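Local coordinates for protein putative glycyl-glycine endopeptidase lytM (Ruminococcus gnavus, PDB 3NYY) that is probably a zinc metalloendopeptidase of the M23 family, cutting peptide bonds in bacterial cell-wall peptidoglycan, at residues 124-135 against 214-222. Sequence-based numbering, arbitrary orientation.
Sequences GHEGTDIMAEKN and PVHLHLGIY
Strands 128-132 and 216-222 run antiparallel through the beta-sheet core of the M23 peptidase domain, and Thr128 and Leu219 form a hydrogen-bonded pair, each N-H reaching the other's carbonyl. Ile130 and Leu217 form the next such pair, two residues along each strand. Their apolar face is the close-packed one: Thr128 and Leu219 both meet Leu238 of helix 235-240, while Ile130 CD1 comes to 4.2 Å from Leu217 CD2. The face carrying Asp129, Met131, His216 and His218 is more polar, takes in water, and is partly covered by Phe115 of the second subunit. There Asp129 carboxylate and His216 ring stand perpendicular, and a water 2.7 Å from His216 NE2 donates to Asp129 OD1. The selenium of selenomethionine Met131 (SE) lies 3.6 Å from His216 CB. His125 and Asp129 (H-x(3)-D) with His218, the second histidine of H-x-H, probably correspond to the zinc ligands of M23 peptidases, though no metal is modelled here. Past Ala132 the contact loosens: Asn135 OD1 accepts Val215 N, and a water bridges the carbonyls of Ala132 and Val215. With CG anti to N (chi1 172°), the His218 ring reaches Asp129, and ND1 donates to Asp129 OD1 at 2.7 Å, on the syn side but 21° out of the carboxylate plane.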
loop_
_atom_site.group_PDB
_atom_site.type_symbol
_atom_site.label_atom_id
_atom_site.label_comp_id
_atom_site.label_asym_id
_atom_site.label_seq_id
_atom_site.Cartn_x
_atom_site.Cartn_y
_atom_site.Cartn_z
ATOM N N GLY A 124 -0.560 18.487 2.604
ATOM C CA GLY A 124 0.814 18.868 2.879
ATOM C C GLY A 124 1.679 17.747 3.414
ATOM O O GLY A 124 2.876 17.972 3.639
ATOM N N HIS A 125 1.065 16.579 3.648
ATOM C CA HIS A 125 1.708 15.409 4.260
ATOM C C HIS A 125 1.673 14.185 3.342
ATOM O O HIS A 125 1.837 13.039 3.783
ATOM C CB HIS A 125 1.033 15.104 5.605
ATOM C CG HIS A 125 1.257 16.167 6.623
ATOM N ND1 HIS A 125 2.274 16.096 7.553
ATOM C CD2 HIS A 125 0.626 17.346 6.838
ATOM C CE1 HIS A 125 2.250 17.182 8.307
ATOM N NE2 HIS A 125 1.274 17.967 7.880
ATOM N N GLU A 126 1.477 14.433 2.057
ATOM C CA GLU A 126 1.318 13.360 1.074
ATOM C C GLU A 126 2.695 12.765 0.795
ATOM O O GLU A 126 3.696 13.490 0.704
ATOM C CB GLU A 126 0.780 13.927 -0.215
ATOM C CG GLU A 126 -0.576 14.650 -0.123
ATOM C CD GLU A 126 -0.435 16.129 0.156
ATOM O OE1 GLU A 126 0.696 16.640 0.422
ATOM O OE2 GLU A 126 -1.480 16.818 0.145
ATOM N N GLY A 127 2.761 11.453 0.597
ATOM C CA GLY A 127 4.045 10.795 0.316
ATOM C C GLY A 127 3.839 9.327 0.045
ATOM O O GLY A 127 2.840 8.968 -0.611
ATOM N N THR A 128 4.768 8.511 0.522
ATOM C CA THR A 128 4.696 7.048 0.388
ATOM C C THR A 128 4.935 6.455 1.772
ATOM O O THR A 128 5.859 6.811 2.471
ATOM C CB THR A 128 5.708 6.518 -0.589
ATOM O OG1 THR A 128 5.512 7.158 -1.872
ATOM C CG2 THR A 128 5.598 4.971 -0.751
ATOM N N ASP A 129 4.046 5.554 2.165
ATOM C CA ASP A 129 4.130 4.823 3.435
ATOM C C ASP A 129 4.738 3.456 3.236
ATOM O O ASP A 129 4.184 2.608 2.547
ATOM C CB ASP A 129 2.755 4.754 4.077
ATOM C CG ASP A 129 2.239 6.133 4.453
ATOM O OD1 ASP A 129 3.054 6.939 4.914
ATOM O OD2 ASP A 129 1.067 6.443 4.194
ATOM N N ILE A 130 5.922 3.262 3.795
ATOM C CA ILE A 130 6.652 2.027 3.650
ATOM C C ILE A 130 6.391 1.186 4.926
ATOM O O ILE A 130 6.883 1.498 6.042
ATOM C CB ILE A 130 8.094 2.281 3.410
ATOM C CG1 ILE A 130 8.297 3.055 2.103
ATOM C CG2 ILE A 130 8.843 0.949 3.347
ATOM C CD1 ILE A 130 9.708 3.607 1.952
HETATM N N MSE A 131 5.613 0.120 4.744
HETATM C CA MSE A 131 5.070 -0.662 5.842
HETATM C C MSE A 131 5.971 -1.768 6.282
HETATM O O MSE A 131 6.513 -2.515 5.463
HETATM C CB MSE A 131 3.680 -1.228 5.505
HETATM C CG MSE A 131 2.691 -0.214 4.880
HETATM SE SE MSE A 131 2.158 1.222 6.005
HETATM C CE MSE A 131 0.624 1.923 5.004
ATOM N N ALA A 132 6.172 -1.858 7.605
ATOM C CA ALA A 132 6.923 -2.983 8.185
ATOM C C ALA A 132 6.128 -4.330 8.076
ATOM O O ALA A 132 4.964 -4.391 8.475
ATOM C CB ALA A 132 7.202 -2.721 9.670
ATOM N N GLU A 133 6.808 -5.382 7.602
ATOM C CA GLU A 133 6.341 -6.770 7.671
ATOM C C GLU A 133 6.307 -7.221 9.146
ATOM O O GLU A 133 5.290 -7.693 9.638
ATOM C CB GLU A 133 7.303 -7.687 6.894
ATOM C CG GLU A 133 6.910 -9.202 6.900
ATOM C CD GLU A 133 5.836 -9.564 5.880
ATOM O OE1 GLU A 133 5.471 -8.734 5.010
ATOM O OE2 GLU A 133 5.351 -10.710 5.953
ATOM N N LYS A 134 7.432 -7.056 9.840
ATOM C CA LYS A 134 7.505 -7.271 11.301
ATOM C C LYS A 134 7.033 -5.963 11.976
ATOM O O LYS A 134 7.784 -4.995 11.982
ATOM C CB LYS A 134 8.945 -7.638 11.687
ATOM C CG LYS A 134 9.192 -7.963 13.138
ATOM C CD LYS A 134 10.625 -8.430 13.378
ATOM C CE LYS A 134 10.922 -8.631 14.853
ATOM N NZ LYS A 134 10.017 -9.618 15.509
ATOM N N ASN A 135 5.811 -5.937 12.513
ATOM C CA ASN A 135 5.166 -4.701 12.996
ATOM C C ASN A 135 5.644 -4.379 14.405
ATOM O O ASN A 135 4.890 -4.438 15.377
ATOM C CB ASN A 135 3.620 -4.814 12.878
ATOM C CG ASN A 135 2.873 -3.577 13.325
ATOM O OD1 ASN A 135 3.431 -2.494 13.446
ATOM N ND2 ASN A 135 1.551 -3.740 13.570
ATOM N N PRO A 214 0.152 1.440 12.871
ATOM C CA PRO A 214 1.174 0.456 12.521
ATOM C C PRO A 214 2.552 1.054 12.272
ATOM O O PRO A 214 2.689 2.223 11.889
ATOM C CB PRO A 214 0.681 -0.125 11.189
ATOM C CG PRO A 214 -0.788 0.143 11.183
ATOM C CD PRO A 214 -0.927 1.471 11.857
ATOM N N VAL A 215 3.549 0.222 12.477
ATOM C CA VAL A 215 4.929 0.633 12.246
ATOM C C VAL A 215 5.153 0.777 10.739
ATOM O O VAL A 215 4.861 -0.124 9.946
ATOM C CB VAL A 215 5.913 -0.362 12.872
ATOM C CG1 VAL A 215 7.358 -0.105 12.432
ATOM C CG2 VAL A 215 5.811 -0.296 14.422
ATOM N N HIS A 216 5.653 1.950 10.351
ATOM C CA HIS A 216 5.953 2.266 8.986
ATOM C C HIS A 216 6.828 3.488 8.926
ATOM O O HIS A 216 6.873 4.310 9.868
ATOM C CB HIS A 216 4.661 2.544 8.192
ATOM C CG HIS A 216 3.971 3.825 8.525
ATOM N ND1 HIS A 216 3.324 4.070 9.723
ATOM C CD2 HIS A 216 3.811 4.944 7.773
ATOM C CE1 HIS A 216 2.837 5.307 9.701
ATOM N NE2 HIS A 216 3.093 5.848 8.519
ATOM N N LEU A 217 7.541 3.597 7.807
ATOM C CA LEU A 217 8.249 4.846 7.491
ATOM C C LEU A 217 7.377 5.658 6.556
ATOM O O LEU A 217 6.996 5.175 5.484
ATOM C CB LEU A 217 9.551 4.590 6.729
ATOM C CG LEU A 217 10.257 5.843 6.222
ATOM C CD1 LEU A 217 10.729 6.841 7.372
ATOM C CD2 LEU A 217 11.464 5.438 5.323
ATOM N N HIS A 218 7.031 6.886 6.944
ATOM C CA HIS A 218 6.427 7.795 5.974
ATOM C C HIS A 218 7.559 8.581 5.318
ATOM O O HIS A 218 8.335 9.259 6.020
ATOM C CB HIS A 218 5.403 8.741 6.611
ATOM C CG HIS A 218 4.925 9.784 5.665
ATOM N ND1 HIS A 218 3.867 9.560 4.807
ATOM C CD2 HIS A 218 5.403 11.022 5.381
ATOM C CE1 HIS A 218 3.707 10.637 4.040
ATOM N NE2 HIS A 218 4.602 11.550 4.386
ATOM N N LEU A 219 7.626 8.508 3.987
ATOM C CA LEU A 219 8.630 9.249 3.187
ATOM C C LEU A 219 7.912 10.312 2.392
ATOM O O LEU A 219 6.930 10.036 1.686
ATOM C CB LEU A 219 9.393 8.325 2.253
ATOM C CG LEU A 219 10.380 9.116 1.341
ATOM C CD1 LEU A 219 11.631 9.463 2.290
ATOM C CD2 LEU A 219 10.710 8.362 0.084
ATOM N N GLY A 220 8.418 11.540 2.490
ATOM C CA GLY A 220 7.972 12.637 1.662
ATOM C C GLY A 220 9.147 13.247 0.928
ATOM O O GLY A 220 10.277 13.169 1.366
ATOM N N ILE A 221 8.863 13.809 -0.235
ATOM C CA ILE A 221 9.870 14.605 -0.991
ATOM C C ILE A 221 9.203 15.923 -1.298
ATOM O O ILE A 221 8.102 15.947 -1.891
ATOM C CB ILE A 221 10.293 13.907 -2.286
ATOM C CG1 ILE A 221 10.887 12.548 -1.978
ATOM C CG2 ILE A 221 11.356 14.780 -3.056
ATOM C CD1 ILE A 221 11.238 11.645 -3.178
ATOM N N TYR A 222 9.921 16.996 -0.990
ATOM C CA TYR A 222 9.387 18.342 -1.170
ATOM C C TYR A 222 10.334 19.212 -1.984
ATOM O O TYR A 222 11.562 19.236 -1.745
ATOM C CB TYR A 222 9.148 19.052 0.183
ATOM C CG TYR A 222 8.084 18.416 1.036
ATOM C CD1 TYR A 222 8.345 17.242 1.733
ATOM C CD2 TYR A 222 6.807 18.959 1.121
ATOM C CE1 TYR A 222 7.376 16.654 2.529
ATOM C CE2 TYR A 222 5.822 18.366 1.917
ATOM C CZ TYR A 222 6.123 17.222 2.616
ATOM O OH TYR A 222 5.113 16.624 3.395
HETATM O O HOH W 1 6.121 13.599 -0.769
HETATM O O HOH W 2 5.077 13.927 3.129
HETATM O O HOH W 3 1.817 8.104 7.645
HETATM O O HOH W 4 3.425 -2.488 9.957
#